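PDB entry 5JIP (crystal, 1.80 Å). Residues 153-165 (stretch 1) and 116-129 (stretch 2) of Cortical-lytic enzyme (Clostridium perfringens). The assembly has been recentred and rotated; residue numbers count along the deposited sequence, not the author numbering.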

# COMPACT_ATOMS: atom_id res chain seq x y z
N PHE A 153 0.38 31.37 -3.57
CA PHE A 153 0.64 32.46 -4.51
C PHE A 153 1.60 32.02 -5.61
O PHE A 153 1.34 32.24 -6.80
CB PHE A 153 1.19 33.66 -3.75
CG PHE A 153 1.55 34.81 -4.64
CD1 PHE A 153 0.57 35.68 -5.07
CD2 PHE A 153 2.86 35.02 -5.04
CE1 PHE A 153 0.89 36.74 -5.90
CE2 PHE A 153 3.18 36.08 -5.86
CZ PHE A 153 2.19 36.94 -6.28
N PHE A 154 2.70 31.38 -5.21
CA PHE A 154 3.72 30.93 -6.14
C PHE A 154 3.15 29.95 -7.16
O PHE A 154 3.43 30.06 -8.36
CB PHE A 154 4.87 30.29 -5.35
CG PHE A 154 6.10 30.02 -6.14
CD1 PHE A 154 7.04 31.02 -6.31
CD2 PHE A 154 6.34 28.76 -6.70
CE1 PHE A 154 8.18 30.78 -7.04
CE2 PHE A 154 7.49 28.52 -7.42
CZ PHE A 154 8.41 29.52 -7.60
N ILE A 155 2.37 28.96 -6.70
CA ILE A 155 1.72 28.03 -7.61
C ILE A 155 0.91 28.82 -8.63
O ILE A 155 0.95 28.53 -9.83
CB ILE A 155 0.85 27.02 -6.83
CG1 ILE A 155 1.74 26.04 -6.05
CG2 ILE A 155 -0.07 26.25 -7.76
CD1 ILE A 155 0.98 25.15 -5.08
N GLY A 156 0.21 29.86 -8.18
CA GLY A 156 -0.62 30.65 -9.07
C GLY A 156 0.17 31.42 -10.10
O GLY A 156 -0.32 31.65 -11.22
N LEU A 157 1.38 31.83 -9.77
CA LEU A 157 2.25 32.49 -10.74
C LEU A 157 2.63 31.56 -11.88
O LEU A 157 2.99 32.03 -12.96
CB LEU A 157 3.53 32.97 -10.08
CG LEU A 157 3.54 34.27 -9.32
CD1 LEU A 157 4.92 34.40 -8.72
CD2 LEU A 157 3.24 35.43 -10.24
N TYR A 158 2.64 30.27 -11.63
CA TYR A 158 3.14 29.28 -12.58
C TYR A 158 2.01 28.41 -13.10
O TYR A 158 2.18 27.21 -13.32
CB TYR A 158 4.24 28.46 -11.94
CG TYR A 158 5.55 29.21 -11.90
CD1 TYR A 158 6.37 29.25 -13.02
CD2 TYR A 158 5.94 29.90 -10.76
CE1 TYR A 158 7.56 29.95 -13.00
CE2 TYR A 158 7.13 30.61 -10.73
CZ TYR A 158 7.94 30.62 -11.84
OH TYR A 158 9.12 31.30 -11.83
N ASP A 159 0.83 29.01 -13.29
CA ASP A 159 -0.28 28.35 -13.97
C ASP A 159 -0.70 27.10 -13.22
O ASP A 159 -0.99 26.08 -13.85
CB ASP A 159 0.08 27.98 -15.41
CG ASP A 159 0.25 29.18 -16.31
OD1 ASP A 159 -0.70 29.98 -16.43
OD2 ASP A 159 1.34 29.30 -16.91
N ASP A 160 -0.73 27.15 -11.89
CA ASP A 160 -1.17 25.98 -11.14
C ASP A 160 -0.19 24.82 -11.28
O ASP A 160 -0.55 23.68 -11.02
CB ASP A 160 -2.57 25.56 -11.61
CG ASP A 160 -3.43 24.92 -10.51
OD1 ASP A 160 -3.22 25.24 -9.33
OD2 ASP A 160 -4.35 24.12 -10.84
N PHE A 161 1.03 25.09 -11.73
CA PHE A 161 2.02 24.04 -12.02
C PHE A 161 1.50 23.07 -13.08
O PHE A 161 1.95 21.92 -13.17
CB PHE A 161 2.41 23.25 -10.76
CG PHE A 161 3.38 23.95 -9.86
CD1 PHE A 161 3.83 25.24 -10.12
CD2 PHE A 161 3.89 23.29 -8.76
CE1 PHE A 161 4.76 25.86 -9.27
CE2 PHE A 161 4.79 23.89 -7.93
CZ PHE A 161 5.22 25.20 -8.18
N LYS A 162 0.60 23.54 -13.93
CA LYS A 162 0.17 22.76 -15.08
C LYS A 162 1.17 22.92 -16.21
O LYS A 162 1.46 24.04 -16.63
CB LYS A 162 -1.22 23.18 -15.53
CG LYS A 162 -1.79 22.31 -16.65
CD LYS A 162 -3.25 22.60 -16.90
CE LYS A 162 -3.85 21.55 -17.84
NZ LYS A 162 -5.26 21.85 -18.26
N VAL A 163 1.72 21.82 -16.68
CA VAL A 163 2.72 21.83 -17.74
C VAL A 163 2.01 21.55 -19.06
O VAL A 163 1.36 20.51 -19.17
CB VAL A 163 3.83 20.81 -17.50
CG1 VAL A 163 4.77 20.75 -18.72
CG2 VAL A 163 4.58 21.20 -16.22
N PRO A 164 2.13 22.41 -20.06
CA PRO A 164 1.51 22.14 -21.38
C PRO A 164 1.82 20.75 -21.89
O PRO A 164 2.97 20.33 -21.96
CB PRO A 164 2.12 23.23 -22.27
CG PRO A 164 2.36 24.38 -21.34
CD PRO A 164 2.77 23.74 -20.03
N GLY A 165 0.77 20.01 -22.24
CA GLY A 165 0.94 18.67 -22.76
C GLY A 165 1.17 17.57 -21.73
O GLY A 165 1.15 16.39 -22.09
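Stretch 2, residues 116-129: TPTDKSLTTTELVN

Stretch 2 packs on stretch 1 as a loop followed by the first turns of a helix, a mixed contact, with an apolar cluster around L127 and polar contacts at the loop and the helix start, organised around the buried ring of Y158 and burying about 700 Å² over both sides. The two segments run in the same general sense: F154 lies nearest T118 (CA to CA 7.4 Å), Y158 nearest T124 (5.2 Å) and V163 nearest T125 (5.4 Å), so the backbones draw closer after the first of these pairs.

Stretch 2 starts extended, with a cis peptide bond before P117, and turns helical at T124. T123 caps that helix, its OG1 accepting from E126 N at 3.0 Å, while T123 N donates to E126 OE1 at 2.8 Å. Stretch 1 does the reverse: its helix gives way to a loop in which D159, D160 and F161 all have positive phi, and V163 and P164 then follow in extended conformation.

Y158, chi1 m, points toward stretch 2 and is held from two directions. Its OH donates a short hydrogen bond to P117 O (2.5 Å), satisfying a loop carbonyl, and L127 CD2 sits over one ring face, 3.2 Å from the centroid and 3° off the normal, a CH-pi contact. The same methyl lies 3.6 Å from F154 CE2 and 4.2 Å from F161 CE1, so one leucine branch serves three aromatic rings. F154 also reaches the loop, with CE1 3.5 Å from P117 O.

At the start of the helix, T124 points toward stretch 1: its OG1 is 3.2 Å from Y158 O, a weak hydrogen bond at best, with D159 OD2 a second possible acceptor 3.3 Å from that OG1, and its CG2 lies 3.3 Å from K162 O. One turn on, V128 CG1 meets V163 CG2 at 3.7 Å. At the margin, a water links T125 OG1 (2.7 Å) to P164 O (2.9 Å).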

# COMPACT_ATOMS: atom_id res chain seq x y z
N THR A 116 11.31 30.67 -5.55
CA THR A 116 11.97 31.55 -6.50
C THR A 116 12.12 30.77 -7.80
O THR A 116 12.14 29.53 -7.77
CB THR A 116 13.32 32.02 -5.93
OG1 THR A 116 13.83 33.11 -6.71
CG2 THR A 116 14.33 30.91 -5.91
N PRO A 117 12.19 31.46 -8.95
CA PRO A 117 12.05 32.90 -9.18
C PRO A 117 10.60 33.31 -9.30
O PRO A 117 9.75 32.48 -9.67
CB PRO A 117 12.79 33.12 -10.50
CG PRO A 117 12.50 31.85 -11.27
CD PRO A 117 12.45 30.73 -10.22
N THR A 118 10.31 34.57 -8.99
CA THR A 118 8.98 35.14 -9.14
C THR A 118 8.94 36.19 -10.23
O THR A 118 7.97 36.95 -10.31
CB THR A 118 8.50 35.76 -7.83
OG1 THR A 118 9.45 36.75 -7.41
CG2 THR A 118 8.34 34.69 -6.76
N ASP A 119 9.99 36.32 -11.00
CA ASP A 119 9.92 37.16 -12.17
C ASP A 119 9.43 36.26 -13.31
O ASP A 119 8.86 35.19 -13.06
CB ASP A 119 11.26 37.86 -12.39
CG ASP A 119 12.41 36.91 -12.51
OD1 ASP A 119 12.18 35.69 -12.61
OD2 ASP A 119 13.56 37.38 -12.53
N LYS A 120 9.61 36.67 -14.55
CA LYS A 120 9.16 35.83 -15.65
C LYS A 120 10.31 35.05 -16.26
O LYS A 120 10.25 34.69 -17.44
CB LYS A 120 8.46 36.67 -16.70
CG LYS A 120 7.22 37.40 -16.15
CD LYS A 120 6.02 37.23 -17.07
CE LYS A 120 6.17 38.03 -18.37
NZ LYS A 120 6.18 39.51 -18.14
N SER A 121 11.36 34.76 -15.48
CA SER A 121 12.58 34.24 -16.08
C SER A 121 12.46 32.78 -16.47
O SER A 121 13.19 32.33 -17.36
CB SER A 121 13.78 34.43 -15.13
OG SER A 121 13.56 33.79 -13.89
N LEU A 122 11.53 32.03 -15.87
CA LEU A 122 11.33 30.63 -16.22
C LEU A 122 9.89 30.40 -16.64
O LEU A 122 8.96 30.96 -16.05
CB LEU A 122 11.68 29.69 -15.06
CG LEU A 122 13.12 29.69 -14.55
CD1 LEU A 122 13.27 28.71 -13.39
CD2 LEU A 122 14.10 29.38 -15.65
N THR A 123 9.72 29.57 -17.67
CA THR A 123 8.39 29.07 -17.97
C THR A 123 7.97 28.04 -16.93
O THR A 123 8.79 27.48 -16.19
CB THR A 123 8.35 28.45 -19.37
OG1 THR A 123 9.08 27.22 -19.35
CG2 THR A 123 8.98 29.36 -20.39
N THR A 124 6.66 27.79 -16.86
CA THR A 124 6.17 26.72 -16.01
C THR A 124 6.83 25.39 -16.35
O THR A 124 7.17 24.61 -15.45
CB THR A 124 4.66 26.64 -16.12
OG1 THR A 124 4.12 27.89 -15.72
CG2 THR A 124 4.10 25.50 -15.25
N THR A 125 7.02 25.10 -17.64
CA THR A 125 7.69 23.85 -18.01
C THR A 125 9.11 23.84 -17.46
O THR A 125 9.57 22.83 -16.92
CB THR A 125 7.71 23.67 -19.53
OG1 THR A 125 6.36 23.66 -20.03
CG2 THR A 125 8.41 22.36 -19.92
N GLU A 126 9.82 24.96 -17.59
CA GLU A 126 11.19 24.99 -17.11
C GLU A 126 11.26 24.83 -15.60
O GLU A 126 12.12 24.10 -15.09
CB GLU A 126 11.86 26.29 -17.56
CG GLU A 126 12.13 26.34 -19.05
CD GLU A 126 12.56 27.71 -19.54
OE1 GLU A 126 12.06 28.73 -19.02
OE2 GLU A 126 13.42 27.74 -20.46
N LEU A 127 10.37 25.50 -14.86
CA LEU A 127 10.41 25.41 -13.40
C LEU A 127 10.07 23.99 -12.95
O LEU A 127 10.79 23.39 -12.16
CB LEU A 127 9.46 26.41 -12.77
CG LEU A 127 9.37 26.39 -11.24
CD1 LEU A 127 10.71 26.70 -10.63
CD2 LEU A 127 8.35 27.39 -10.70
N VAL A 128 8.99 23.44 -13.49
CA VAL A 128 8.57 22.10 -13.07
C VAL A 128 9.61 21.06 -13.49
O VAL A 128 9.90 20.15 -12.72
CB VAL A 128 7.16 21.78 -13.63
CG1 VAL A 128 6.80 20.32 -13.41
CG2 VAL A 128 6.07 22.68 -12.99
N ASN A 129 10.16 21.15 -14.71
CA ASN A 129 11.22 20.24 -15.10
C ASN A 129 12.39 20.28 -14.12
O ASN A 129 13.01 19.25 -13.82
CB ASN A 129 11.72 20.57 -16.51
CG ASN A 129 10.81 20.04 -17.58
OD1 ASN A 129 9.81 19.36 -17.31
ND2 ASN A 129 11.15 20.35 -18.82
O HOH W 1 5.47 21.81 -21.83